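Local coordinates for probable transcriptional regulatory protein, Rv1404 (Mycobacterium tuberculosis, PDB 2NYX) that probably binds DNA and regulates transcription as a dimeric member of the MarR family of winged helix-turn-helix proteins, at residues 41-44 against 45-49; 73-76 against 77-81. One frame throughout, in Å; residues are numbered along the deposited sequence.

Overall arrangement
Both contacts are local, made within one continuous stretch of chain, and their centres lie 13 Å apart. Contact 1 starts helix 45-57, about 10 Å from the centre of the chain, where a capping box closes the first turn and I43 and F48 pack inward. Contact 2 lies farther out, at about 17 Å, on the first turns of helix 73-85, with regular backbone bonds, a buried side of T76, M79 and V80, and an exposed side bearing S74 and R78. The two helices meet where P46 and Q47 pack against M79. Each contact also touches the second subunit, contact 1 by packing, contact 2 by packing of A75 and M79 on E41 of that subunit, which also pairs with R78.

Contact 1: residues 41-44 against 45-49; sequences ENIT and IPQFR
T44 and Q47 close the start of helix 45-57 with a reciprocal pair of hydrogen bonds, a capping box. T44 is the N-cap, and its OG1 accepts from Q47 N at 3.2 Å, with an N-H...O angle of 161°. The hydroxyl can do this because chi1 of 74° sets OG1 between the backbone N and the carbonyl carbon, turned over the first helical turn. In return Q47 OE1 takes the N-H of T44 at 3.1 Å. That donor stands well above the amide's carbonyl plane, 57° out of it, so the bond is straight at the hydrogen but does not follow a lone pair. Threonine suits the site because a short hydroxyl can stand in for the carbonyl missing before the helix; glutamine, extended beyond CG, is long enough to reach the cap residue's own N-H. The regular helical bonding begins with F48 N to T44 O, 2.9 Å.

Van der Waals contacts surround the box. The aliphatic one sets I43 CG1 against Q47 CB at 3.6 Å, brought there by a first torsion that places CG1 anti to the backbone N. Q47 OE1 also approaches I43 CA. The ring of P46 sets its CD 3.5 Å from T44 OG1; proline, with no N-H to offer, fits a first turn whose amides have no preceding carbonyls to meet.

Beyond the turn, I43, I45 and F48 all reach I36 of helix 26-39, and the F48 ring continues onto V112 and V116 of helix 107-128. P46 and Q47 face helix 73-85, while I45 meets I45 of the second subunit, placing this helix start at the dimer interface beside three helices of its own chain.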
loop_
_atom_site.group_PDB
_atom_site.type_symbol
_atom_site.label_atom_id
_atom_site.label_comp_id
_atom_site.label_asym_id
_atom_site.label_seq_id
_atom_site.Cartn_x
_atom_site.Cartn_y
_atom_site.Cartn_z
ATOM N N GLU B 41 0.109 -14.128 -5.296
ATOM C CA GLU B 41 -0.391 -13.353 -6.432
ATOM C C GLU B 41 -1.793 -12.811 -6.192
ATOM O O GLU B 41 -2.152 -11.761 -6.727
ATOM C CB GLU B 41 -0.445 -14.235 -7.685
ATOM C CG GLU B 41 0.793 -15.074 -7.965
ATOM C CD GLU B 41 0.440 -16.428 -8.548
ATOM O OE1 GLU B 41 0.957 -16.783 -9.630
ATOM O OE2 GLU B 41 -0.370 -17.142 -7.924
ATOM N N ASN B 42 -2.569 -13.540 -5.388
ATOM C CA ASN B 42 -4.010 -13.324 -5.221
ATOM C C ASN B 42 -4.427 -12.482 -4.028
ATOM O O ASN B 42 -5.592 -12.115 -3.897
ATOM C CB ASN B 42 -4.724 -14.674 -5.119
ATOM C CG ASN B 42 -4.972 -15.311 -6.464
ATOM O OD1 ASN B 42 -5.455 -16.435 -6.534
ATOM N ND2 ASN B 42 -4.650 -14.598 -7.544
ATOM N N ILE B 43 -3.491 -12.184 -3.146
ATOM C CA ILE B 43 -3.841 -11.456 -1.944
ATOM C C ILE B 43 -3.880 -9.930 -2.175
ATOM O O ILE B 43 -2.915 -9.331 -2.646
ATOM C CB ILE B 43 -2.937 -11.892 -0.770
ATOM C CG1 ILE B 43 -3.427 -11.305 0.543
ATOM C CG2 ILE B 43 -1.486 -11.536 -1.031
ATOM C CD1 ILE B 43 -2.987 -12.104 1.727
ATOM N N THR B 44 -5.026 -9.325 -1.862
ATOM C CA THR B 44 -5.212 -7.880 -1.966
ATOM C C THR B 44 -4.483 -7.166 -0.835
ATOM O O THR B 44 -4.117 -7.781 0.161
ATOM C CB THR B 44 -6.713 -7.460 -1.934
ATOM O OG1 THR B 44 -7.235 -7.592 -0.603
ATOM C CG2 THR B 44 -7.551 -8.276 -2.914
ATOM N N ILE B 45 -4.290 -5.860 -0.996
ATOM C CA ILE B 45 -3.646 -5.023 0.021
ATOM C C ILE B 45 -4.432 -4.944 1.345
ATOM O O ILE B 45 -3.830 -5.092 2.415
ATOM C CB ILE B 45 -3.244 -3.609 -0.543
ATOM C CG1 ILE B 45 -2.067 -3.761 -1.518
ATOM C CG2 ILE B 45 -2.926 -2.634 0.592
ATOM C CD1 ILE B 45 -1.427 -2.461 -1.996
ATOM N N PRO B 46 -5.763 -4.702 1.289
ATOM C CA PRO B 46 -6.566 -4.807 2.526
ATOM C C PRO B 46 -6.438 -6.174 3.220
ATOM O O PRO B 46 -6.299 -6.249 4.445
ATOM C CB PRO B 46 -7.995 -4.577 2.031
ATOM C CG PRO B 46 -7.826 -3.732 0.788
ATOM C CD PRO B 46 -6.591 -4.279 0.139
ATOM N N GLN B 47 -6.473 -7.246 2.442
ATOM C CA GLN B 47 -6.256 -8.579 2.979
ATOM C C GLN B 47 -4.911 -8.677 3.691
ATOM O O GLN B 47 -4.839 -9.149 4.823
ATOM C CB GLN B 47 -6.371 -9.623 1.868
ATOM C CG GLN B 47 -7.815 -9.917 1.495
ATOM C CD GLN B 47 -7.958 -10.694 0.207
ATOM O OE1 GLN B 47 -6.976 -11.187 -0.358
ATOM N NE2 GLN B 47 -9.196 -10.807 -0.274
ATOM N N PHE B 48 -3.846 -8.205 3.054
ATOM C CA PHE B 48 -2.534 -8.295 3.682
ATOM C C PHE B 48 -2.431 -7.484 4.975
ATOM O O PHE B 48 -1.825 -7.940 5.944
ATOM C CB PHE B 48 -1.397 -7.943 2.725
ATOM C CG PHE B 48 -0.048 -8.180 3.324
ATOM C CD1 PHE B 48 0.430 -9.476 3.492
ATOM C CD2 PHE B 48 0.713 -7.119 3.798
ATOM C CE1 PHE B 48 1.661 -9.705 4.083
ATOM C CE2 PHE B 48 1.951 -7.339 4.389
ATOM C CZ PHE B 48 2.425 -8.630 4.533
ATOM N N ARG B 49 -3.026 -6.295 4.991
ATOM C CA ARG B 49 -3.073 -5.470 6.195
ATOM C C ARG B 49 -3.765 -6.204 7.364
ATOM O O ARG B 49 -3.272 -6.189 8.496
ATOM C CB ARG B 49 -3.728 -4.112 5.892
ATOM C CG ARG B 49 -3.800 -3.159 7.076
ATOM C CD ARG B 49 -2.414 -2.878 7.646
ATOM N NE ARG B 49 -2.456 -2.239 8.957
ATOM C CZ ARG B 49 -1.372 -1.904 9.655
ATOM N NH1 ARG B 49 -0.164 -2.127 9.159
ATOM N NH2 ARG B 49 -1.487 -1.337 10.842
#

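Contact 2: residues 73-76 against 77-81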
loop_
_atom_site.group_PDB
_atom_site.type_symbol
_atom_site.label_atom_id
_atom_site.label_comp_id
_atom_site.label_asym_id
_atom_site.label_seq_id
_atom_site.Cartn_x
_atom_site.Cartn_y
_atom_site.Cartn_z
ATOM N N PRO B 73 -17.426 -2.790 8.460
ATOM C CA PRO B 73 -17.525 -4.150 9.020
ATOM C C PRO B 73 -18.021 -5.251 8.066
ATOM O O PRO B 73 -17.489 -6.367 8.102
ATOM C CB PRO B 73 -18.474 -3.987 10.217
ATOM C CG PRO B 73 -19.147 -2.680 10.021
ATOM C CD PRO B 73 -18.200 -1.818 9.254
ATOM N N SER B 74 -19.021 -4.954 7.233
ATOM C CA SER B 74 -19.557 -5.958 6.301
ATOM C C SER B 74 -18.454 -6.490 5.393
ATOM O O SER B 74 -18.303 -7.708 5.222
ATOM C CB SER B 74 -20.679 -5.377 5.446
ATOM O OG SER B 74 -21.818 -5.086 6.229
ATOM N N ALA B 75 -17.688 -5.551 4.830
ATOM C CA ALA B 75 -16.559 -5.847 3.966
ATOM C C ALA B 75 -15.454 -6.566 4.725
ATOM O O ALA B 75 -14.893 -7.524 4.215
ATOM C CB ALA B 75 -16.029 -4.573 3.328
ATOM N N THR B 76 -15.144 -6.107 5.934
ATOM C CA THR B 76 -14.177 -6.795 6.797
ATOM C C THR B 76 -14.580 -8.266 6.992
ATOM O O THR B 76 -13.777 -9.180 6.797
ATOM C CB THR B 76 -14.052 -6.112 8.183
ATOM O OG1 THR B 76 -13.887 -4.706 8.016
ATOM C CG2 THR B 76 -12.857 -6.648 8.945
ATOM N N GLY B 77 -15.834 -8.479 7.365
ATOM C CA GLY B 77 -16.353 -9.816 7.570
ATOM C C GLY B 77 -16.144 -10.695 6.361
ATOM O O GLY B 77 -15.722 -11.834 6.499
ATOM N N ARG B 78 -16.444 -10.153 5.179
ATOM C CA ARG B 78 -16.251 -10.856 3.911
ATOM C C ARG B 78 -14.797 -11.216 3.609
ATOM O O ARG B 78 -14.525 -12.327 3.159
ATOM C CB ARG B 78 -16.855 -10.069 2.750
ATOM C CG ARG B 78 -18.314 -10.397 2.482
ATOM C CD ARG B 78 -18.924 -9.447 1.480
ATOM N NE ARG B 78 -19.201 -8.138 2.068
ATOM C CZ ARG B 78 -19.416 -7.026 1.376
ATOM N NH1 ARG B 78 -19.392 -7.040 0.051
ATOM N NH2 ARG B 78 -19.656 -5.889 2.011
HETATM N N MSE B 79 -13.867 -10.296 3.858
HETATM C CA MSE B 79 -12.452 -10.589 3.600
HETATM C C MSE B 79 -11.811 -11.530 4.622
HETATM O O MSE B 79 -10.849 -12.214 4.305
HETATM C CB MSE B 79 -11.612 -9.323 3.360
HETATM C CG MSE B 79 -11.376 -8.432 4.558
HETATM SE SE MSE B 79 -10.466 -6.713 4.067
HETATM C CE MSE B 79 -11.791 -5.961 2.758
ATOM N N VAL B 80 -12.350 -11.575 5.836
ATOM C CA VAL B 80 -11.927 -12.573 6.821
ATOM C C VAL B 80 -12.410 -13.956 6.370
ATOM O O VAL B 80 -11.644 -14.921 6.411
ATOM C CB VAL B 80 -12.408 -12.236 8.263
ATOM C CG1 VAL B 80 -12.093 -13.367 9.235
ATOM C CG2 VAL B 80 -11.750 -10.977 8.750
ATOM N N ASP B 81 -13.659 -14.047 5.914
ATOM C CA ASP B 81 -14.182 -15.292 5.345
ATOM C C ASP B 81 -13.268 -15.857 4.255
ATOM O O ASP B 81 -12.983 -17.060 4.238
ATOM C CB ASP B 81 -15.586 -15.089 4.766
ATOM C CG ASP B 81 -16.644 -14.881 5.832
ATOM O OD1 ASP B 81 -16.468 -15.368 6.972
ATOM O OD2 ASP B 81 -17.669 -14.232 5.517
#
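S74 O is gripped twice by R78: the backbone N donates to it at 3.1 Å, and NE adds a weak bond at 3.3 Å with an N-H...O angle of 155°. The carbonyl lies at the edge of the guanidinium, near its plane. A bend at chi3 of -75° folds the arginine back along its own helix, bringing NH2 to 3.6 Å from S74 CB. The other end of the group, NH1, forms a salt bridge with E41 of the second subunit, so a long, branched cation can serve both its own helix and the dimer partner.

The same i+4 to i pattern holds for G77 N to P73 O, at 2.8 Å, M79 N to A75 O, and V80 N to T76 O, at 2.9 Å. This is the opening of helix 73-85, which by its place after helix 62-69 in the MarR fold is probably the recognition helix of the winged helix-turn-helix. P73 suits the first turn, where its nitrogen need not donate.

The buried side is largely aliphatic. V80 CG2 rests 3.3 Å from T76 O, and T76 and V80 both pack on L65 of helix 62-69; the T76 hydroxyl is hydrogen-bonded to Q72 O. The small CB of A75 lies 4.5 Å from CE of selenomethionine M79, whose chain, bent at chi3, packs on P46 and T50 of helix 45-57.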